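Local structure of beta-glucosidase (Chaetomella raphigera, 6JXG) at residues Thr70-Gly75 and Gly91-Gln96; Leu107-Gly112 and Ser139-Gly144. The protein probably hydrolyses terminal, non-reducing beta-D-glucosyl residues with release of beta-D-glucose, as a secreted glycoside hydrolase family 3 enzyme of cellulose breakdown. All coordinates share one frame; numbering follows the deposited sequence.

Contact 1: residues Thr70-Gly75 and Gly91-Gln96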
ATOM      1  N   THR A  70      -5.454  -5.779  16.009  1.00 10.92           N
ATOM      2  CA  THR A  70      -6.049  -6.269  14.771  1.00 11.88           C
ATOM      3  C   THR A  70      -4.963  -6.430  13.695  1.00 10.96           C
ATOM      4  O   THR A  70      -4.172  -5.527  13.467  1.00 11.28           O
ATOM      5  CB  THR A  70      -7.140  -5.295  14.274  1.00 12.00           C
ATOM      6  OG1 THR A  70      -8.179  -5.234  15.264  1.00 12.02           O
ATOM      7  CG2 THR A  70      -7.796  -5.742  12.959  1.00 11.89           C
ATOM      8  N   ALA A  71      -5.024  -7.537  12.965  1.00 10.91           N
ATOM      9  CA  ALA A  71      -4.164  -7.750  11.821  1.00 11.26           C
ATOM     10  C   ALA A  71      -5.013  -7.431  10.558  1.00 10.61           C
ATOM     11  O   ALA A  71      -5.808  -8.251  10.102  1.00  9.62           O
ATOM     12  CB  ALA A  71      -3.610  -9.166  11.810  1.00 12.33           C
ATOM     13  N   PHE A  72      -4.946  -6.170  10.130  1.00 10.03           N
ATOM     14  CA  PHE A  72      -5.729  -5.684   9.041  1.00  9.73           C
ATOM     15  C   PHE A  72      -5.212  -6.269   7.728  1.00  9.57           C
ATOM     16  O   PHE A  72      -4.099  -6.762   7.655  1.00  9.92           O
ATOM     17  CB  PHE A  72      -5.680  -4.167   8.952  1.00 10.17           C
ATOM     18  CG  PHE A  72      -6.311  -3.427  10.134  1.00 10.54           C
ATOM     19  CD1 PHE A  72      -7.667  -3.191  10.203  1.00 10.75           C
ATOM     20  CD2 PHE A  72      -5.534  -3.047  11.203  1.00 10.35           C
ATOM     21  CE1 PHE A  72      -8.197  -2.526  11.314  1.00  9.96           C
ATOM     22  CE2 PHE A  72      -6.063  -2.372  12.287  1.00 11.25           C
ATOM     23  CZ  PHE A  72      -7.420  -2.151  12.332  1.00 10.01           C
ATOM     24  N   PRO A  73      -6.025  -6.228   6.668  1.00 10.07           N
ATOM     25  CA  PRO A  73      -5.551  -6.562   5.327  1.00 11.24           C
ATOM     26  C   PRO A  73      -4.359  -5.714   4.911  1.00 10.13           C
ATOM     27  O   PRO A  73      -4.154  -4.560   5.394  1.00 11.67           O
ATOM     28  CB  PRO A  73      -6.752  -6.241   4.438  1.00 11.22           C
ATOM     29  CG  PRO A  73      -7.934  -6.374   5.314  1.00 10.80           C
ATOM     30  CD  PRO A  73      -7.475  -5.982   6.703  1.00 10.98           C
ATOM     31  N   THR A  74      -3.576  -6.277   4.039  1.00 10.58           N
ATOM     32  CA  THR A  74      -2.390  -5.607   3.446  1.00 10.28           C
ATOM     33  C   THR A  74      -2.781  -4.370   2.684  1.00 10.25           C
ATOM     34  O   THR A  74      -3.928  -4.221   2.226  1.00 10.56           O
ATOM     35  CB  THR A  74      -1.644  -6.547   2.514  1.00  9.58           C
ATOM     36  OG1 THR A  74      -2.510  -6.930   1.462  1.00  9.68           O
ATOM     37  CG2 THR A  74      -1.177  -7.805   3.276  1.00  9.39           C
ATOM     38  N   GLY A  75      -1.818  -3.485   2.501  1.00 10.82           N
ATOM     39  CA  GLY A  75      -1.996  -2.325   1.660  1.00  9.65           C
ATOM     40  C   GLY A  75      -2.566  -2.676   0.303  1.00 10.26           C
ATOM     41  O   GLY A  75      -3.460  -2.019  -0.190  1.00  9.53           O
ATOM     42  N   GLY A  91      -7.642   3.055   8.017  1.00 10.33           N
ATOM     43  CA  GLY A  91      -6.700   3.979   8.631  1.00  9.63           C
ATOM     44  C   GLY A  91      -7.157   4.496   9.990  1.00  9.49           C
ATOM     45  O   GLY A  91      -6.363   4.556  10.996  1.00  7.89           O
ATOM     46  N   LEU A  92      -8.420   4.830  10.044  1.00  9.68           N
ATOM     47  CA  LEU A  92      -9.038   5.237  11.327  1.00 10.52           C
ATOM     48  C   LEU A  92      -8.893   4.127  12.368  1.00 10.68           C
ATOM     49  O   LEU A  92      -8.497   4.358  13.543  1.00 10.14           O
ATOM     50  CB  LEU A  92     -10.528   5.626  11.143  1.00 12.48           C
ATOM     51  CG  LEU A  92     -11.262   6.161  12.367  1.00 14.14           C
ATOM     52  CD1 LEU A  92     -10.746   7.564  12.739  1.00 15.28           C
ATOM     53  CD2 LEU A  92     -12.792   6.185  12.155  1.00 15.67           C
ATOM     54  N   ALA A  93      -9.218   2.902  11.961  1.00 10.29           N
ATOM     55  CA  ALA A  93      -9.183   1.788  12.897  1.00 10.47           C
ATOM     56  C   ALA A  93      -7.748   1.515  13.379  1.00 11.13           C
ATOM     57  O   ALA A  93      -7.529   1.322  14.568  1.00  9.91           O
ATOM     58  CB  ALA A  93      -9.768   0.571  12.234  1.00 10.60           C
ATOM     59  N   LEU A  94      -6.772   1.590  12.472  1.00 10.61           N
ATOM     60  CA  LEU A  94      -5.361   1.410  12.862  1.00 11.84           C
ATOM     61  C   LEU A  94      -4.933   2.481  13.827  1.00 11.56           C
ATOM     62  O   LEU A  94      -4.279   2.229  14.855  1.00 10.84           O
ATOM     63  CB  LEU A  94      -4.447   1.603  11.656  1.00 12.77           C
ATOM     64  CG  LEU A  94      -3.149   0.875  11.508  1.00 15.36           C
ATOM     65  CD1 LEU A  94      -2.212   1.590  10.546  1.00 14.63           C
ATOM     66  CD2 LEU A  94      -2.484   0.083  12.650  1.00 15.89           C
ATOM     67  N   GLY A  95      -5.243   3.708  13.450  1.00 11.44           N
ATOM     68  CA  GLY A  95      -4.862   4.821  14.307  1.00 10.95           C
ATOM     69  C   GLY A  95      -5.528   4.796  15.675  1.00 10.58           C
ATOM     70  O   GLY A  95      -4.880   5.180  16.691  1.00 10.70           O
ATOM     71  N   GLN A  96      -6.784   4.379  15.725  1.00 10.76           N
ATOM     72  CA  GLN A  96      -7.429   4.120  17.045  1.00 11.21           C
ATOM     73  C   GLN A  96      -6.685   3.166  17.952  1.00 11.74           C
ATOM     74  O   GLN A  96      -6.454   3.448  19.187  1.00 10.33           O
ATOM     75  CB  GLN A  96      -8.877   3.674  16.872  1.00 11.81           C
ATOM     76  CG  GLN A  96      -9.750   4.831  16.415  1.00 12.49           C
ATOM     77  CD  GLN A  96     -11.108   4.400  16.019  1.00 14.31           C
ATOM     78  OE1 GLN A  96     -11.365   3.211  15.738  1.00 15.59           O
ATOM     79  NE2 GLN A  96     -12.017   5.375  15.972  1.00 15.39           N
TER
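Phe72 reaches helix 84-100 with the far end of its ring: CE1 lies 3.6 Å from CB of Ala93, and CZ is equally close to that methyl. The same end runs on to the next residue, where CZ stands 3.8 Å from the backbone N of Leu94 and CE2 4.3 Å from its CB. Both partners meet the ring obliquely, and no hydrogen bond joins the two segments; the ring meets Ala93 and Leu94 by van der Waals contact. Its reach comes from the first torsion of Phe72, chi1 -65°, which sets CG opposite the carbonyl carbon and carries the ring out from the loop to the helix. One face of the ring is covered from within the loop, CG2 of Thr70 sitting 3.5 Å above the plane over the centre. Segment 70-75 belongs to the link that follows strand 55-57 in the TIM-barrel-like N-terminal domain of family 3 glycosidases, and Phe72 packs it against helix 84-100. Val325 of helix 323-332 touches both Phe72 and Ala93. Replacing Phe72 by an alanine would probably leave a gap beside Ala93 and take from the Thr70 methyl the surface it rests on. On its hydroxyl branch Thr70 is held to helix 84-100, OG1 being hydrogen-bonded to Glu97. At the other end of the loop Thr74 is the N-cap of helix 75-79, its OG1 hydrogen-bonded to the backbone N of Gln77.

Contact 2: residues Leu107-Gly112 and Ser139-Gly144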
ATOM      1  N   LEU A 107       4.214   3.543  11.871  1.00  9.91           N
ATOM      2  CA  LEU A 107       5.136   3.586  10.728  1.00 10.14           C
ATOM      3  C   LEU A 107       4.439   3.046   9.473  1.00 10.46           C
ATOM      4  O   LEU A 107       4.686   1.902   9.047  1.00 11.30           O
ATOM      5  CB  LEU A 107       6.447   2.816  11.075  1.00 10.01           C
ATOM      6  CG  LEU A 107       7.209   3.482  12.242  1.00  9.69           C
ATOM      7  CD1 LEU A 107       8.391   2.629  12.619  1.00  9.57           C
ATOM      8  CD2 LEU A 107       7.640   4.919  11.950  1.00  9.86           C
ATOM      9  N   GLY A 108       3.528   3.849   8.931  1.00 10.97           N
ATOM     10  CA  GLY A 108       2.929   3.616   7.603  1.00 10.80           C
ATOM     11  C   GLY A 108       2.024   4.829   7.297  1.00 10.70           C
ATOM     12  O   GLY A 108       1.804   5.702   8.162  1.00 10.83           O
ATOM     13  N   PRO A 109       1.420   4.867   6.119  1.00  9.46           N
ATOM     14  CA  PRO A 109       1.401   3.864   5.119  1.00  9.70           C
ATOM     15  C   PRO A 109       2.591   3.962   4.115  1.00  9.92           C
ATOM     16  O   PRO A 109       3.472   4.744   4.265  1.00  9.48           O
ATOM     17  CB  PRO A 109       0.078   4.087   4.417  1.00  9.24           C
ATOM     18  CG  PRO A 109      -0.123   5.609   4.455  1.00  9.62           C
ATOM     19  CD  PRO A 109       0.609   6.032   5.735  1.00  9.63           C
ATOM     20  N   VAL A 110       2.594   3.041   3.158  1.00 10.96           N
ATOM     21  CA  VAL A 110       3.715   2.851   2.258  1.00 10.21           C
ATOM     22  C   VAL A 110       3.433   3.376   0.864  1.00 10.58           C
ATOM     23  O   VAL A 110       2.599   2.817   0.129  1.00 10.86           O
ATOM     24  CB  VAL A 110       4.089   1.346   2.220  1.00 10.59           C
ATOM     25  CG1 VAL A 110       5.154   1.102   1.170  1.00 10.51           C
ATOM     26  CG2 VAL A 110       4.565   0.832   3.597  1.00 11.03           C
ATOM     27  N   ALA A 111       4.088   4.488   0.526  1.00 10.56           N
ATOM     28  CA  ALA A 111       4.109   5.060  -0.842  1.00 11.37           C
ATOM     29  C   ALA A 111       5.271   4.623  -1.721  1.00 10.93           C
ATOM     30  O   ALA A 111       5.261   4.919  -2.929  1.00 11.91           O
ATOM     31  CB  ALA A 111       4.157   6.565  -0.795  1.00 10.89           C
ATOM     32  N   GLY A 112       6.298   4.025  -1.115  1.00  9.95           N
ATOM     33  CA  GLY A 112       7.563   3.619  -1.801  1.00  9.94           C
ATOM     34  C   GLY A 112       8.029   2.351  -1.071  1.00  9.82           C
ATOM     35  O   GLY A 112       8.345   2.362   0.122  1.00  9.89           O
ATOM     36  N   SER A 139      -3.736   9.206   0.891  1.00 10.80           N
ATOM     37  CA  SER A 139      -4.392  10.339   1.533  1.00 11.44           C
ATOM     38  C   SER A 139      -5.552   9.874   2.393  1.00 10.94           C
ATOM     39  O   SER A 139      -5.687  10.315   3.561  1.00 10.28           O
ATOM     40  CB  SER A 139      -4.847  11.394   0.499  1.00 12.09           C
ATOM     41  OG  SER A 139      -5.771  10.833  -0.385  1.00 12.38           O
ATOM     42  N   ASN A 140      -6.290   8.864   1.947  1.00 10.84           N
ATOM     43  CA  ASN A 140      -7.395   8.413   2.772  1.00 11.31           C
ATOM     44  C   ASN A 140      -6.884   7.642   3.999  1.00 10.63           C
ATOM     45  O   ASN A 140      -7.479   7.730   5.051  1.00 10.77           O
ATOM     46  CB  ASN A 140      -8.396   7.555   1.974  1.00 11.12           C
ATOM     47  CG  ASN A 140      -9.379   8.394   1.232  1.00 13.16           C
ATOM     48  OD1 ASN A 140     -10.342   8.908   1.811  1.00 13.80           O
ATOM     49  ND2 ASN A 140      -9.138   8.564  -0.058  1.00 16.37           N
ATOM     50  N   THR A 141      -5.819   6.854   3.843  1.00 10.03           N
ATOM     51  CA  THR A 141      -5.232   6.145   5.007  1.00  9.49           C
ATOM     52  C   THR A 141      -4.660   7.104   6.077  1.00 10.00           C
ATOM     53  O   THR A 141      -4.899   6.974   7.261  1.00 12.11           O
ATOM     54  CB  THR A 141      -4.114   5.187   4.552  1.00  9.36           C
ATOM     55  OG1 THR A 141      -4.653   4.239   3.578  1.00  9.30           O
ATOM     56  CG2 THR A 141      -3.573   4.472   5.749  1.00  9.33           C
ATOM     57  N   ILE A 142      -3.915   8.090   5.638  1.00  9.45           N
ATOM     58  CA  ILE A 142      -3.321   9.075   6.508  1.00 10.11           C
ATOM     59  C   ILE A 142      -4.407   9.884   7.197  1.00 10.35           C
ATOM     60  O   ILE A 142      -4.317  10.155   8.392  1.00 11.09           O
ATOM     61  CB  ILE A 142      -2.401   9.962   5.738  1.00 10.72           C
ATOM     62  CG1 ILE A 142      -1.162   9.133   5.419  1.00 11.24           C
ATOM     63  CG2 ILE A 142      -2.000  11.233   6.511  1.00 10.83           C
ATOM     64  CD1 ILE A 142      -0.350   9.750   4.331  1.00 12.72           C
ATOM     65  N   THR A 143      -5.407  10.290   6.456  1.00 11.25           N
ATOM     66  CA  THR A 143      -6.467  11.135   7.072  1.00 11.21           C
ATOM     67  C   THR A 143      -7.179  10.305   8.157  1.00 10.23           C
ATOM     68  O   THR A 143      -7.522  10.831   9.221  1.00 10.53           O
ATOM     69  CB  THR A 143      -7.443  11.656   6.026  1.00 11.24           C
ATOM     70  OG1 THR A 143      -6.718  12.415   5.050  1.00 11.80           O
ATOM     71  CG2 THR A 143      -8.458  12.504   6.713  1.00 12.87           C
ATOM     72  N   GLY A 144      -7.425   9.041   7.897  1.00  9.49           N
ATOM     73  CA  GLY A 144      -7.977   8.152   8.885  1.00  9.60           C
ATOM     74  C   GLY A 144      -7.121   8.043  10.124  1.00 10.57           C
ATOM     75  O   GLY A 144      -7.592   8.164  11.266  1.00 11.55           O
TER
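Pro109 lays its ring against two consecutive side chains of helix 131-147, CD meeting CG1 of Ile142 at 3.6 Å and CG meeting CG2 of Thr141 at 3.9 Å. In the TIM-barrel-like N-terminal domain this is a loop-to-helix contact within a beta-alpha unit: the loop leaving strand 105-106 packs on the helix that follows it in sequence. The peptide bond before Pro109 is cis, and the CB of the proline points toward the helix. The closest atom pairs are all side chain to side chain, the nearest CA atoms, of Pro109 and Thr141, being 7.0 Å apart, and no hydrogen bond runs between the segments.

The two helix residues receive the ring differently. Ile142 crosses it at about a right angle; although its CB does not point at the loop, chi1 of -73° puts CG1 opposite the carbonyl carbon and brings that branch to the proline, with CD1 following to 4.1 Å from Pro109 CD. Thr141 instead slides past the ring in the opposite direction and offers its methyl, which also lies 3.9 Å from Pro109 CB. Its hydroxyl is used within the helix, OG1 being hydrogen-bonded to Ala137 O. Beyond the proline, Ile142 also touches Ala152 of strand 151-157 and Ala189 of helix 184-191.

Within the same helix, Ser139 O, two residues before Thr141, is gripped twice, by Thr143 N at 2.9 Å and by Thr143 OG1 at 2.8 Å, from opposite faces of its carbonyl plane, the hydroxyl standing 36° out of that plane.

How the contacts relate
Along the chain from the N terminus the two contacts follow in series. Contact 1 comes first, after strand 55-57, and closes a mostly helical loop of 15 residues between Gly75 and Gly91; contact 2 closes a longer one of 26 residues between Gly112 and Ser139. Neither encloses nor crosses the other. In space they are neighbours, with centres about 11 Å apart, because helices 84-100 and 131-147 touch: Leu92 CD1 lies 3.5 Å from Gly144 O, and Gly91 CA lies 4.3 Å from Thr141 CG2. The loops that follow strands 55-57 and 105-106, adjacent and parallel in the sheet, are thereby each joined to a helix of one packed pair.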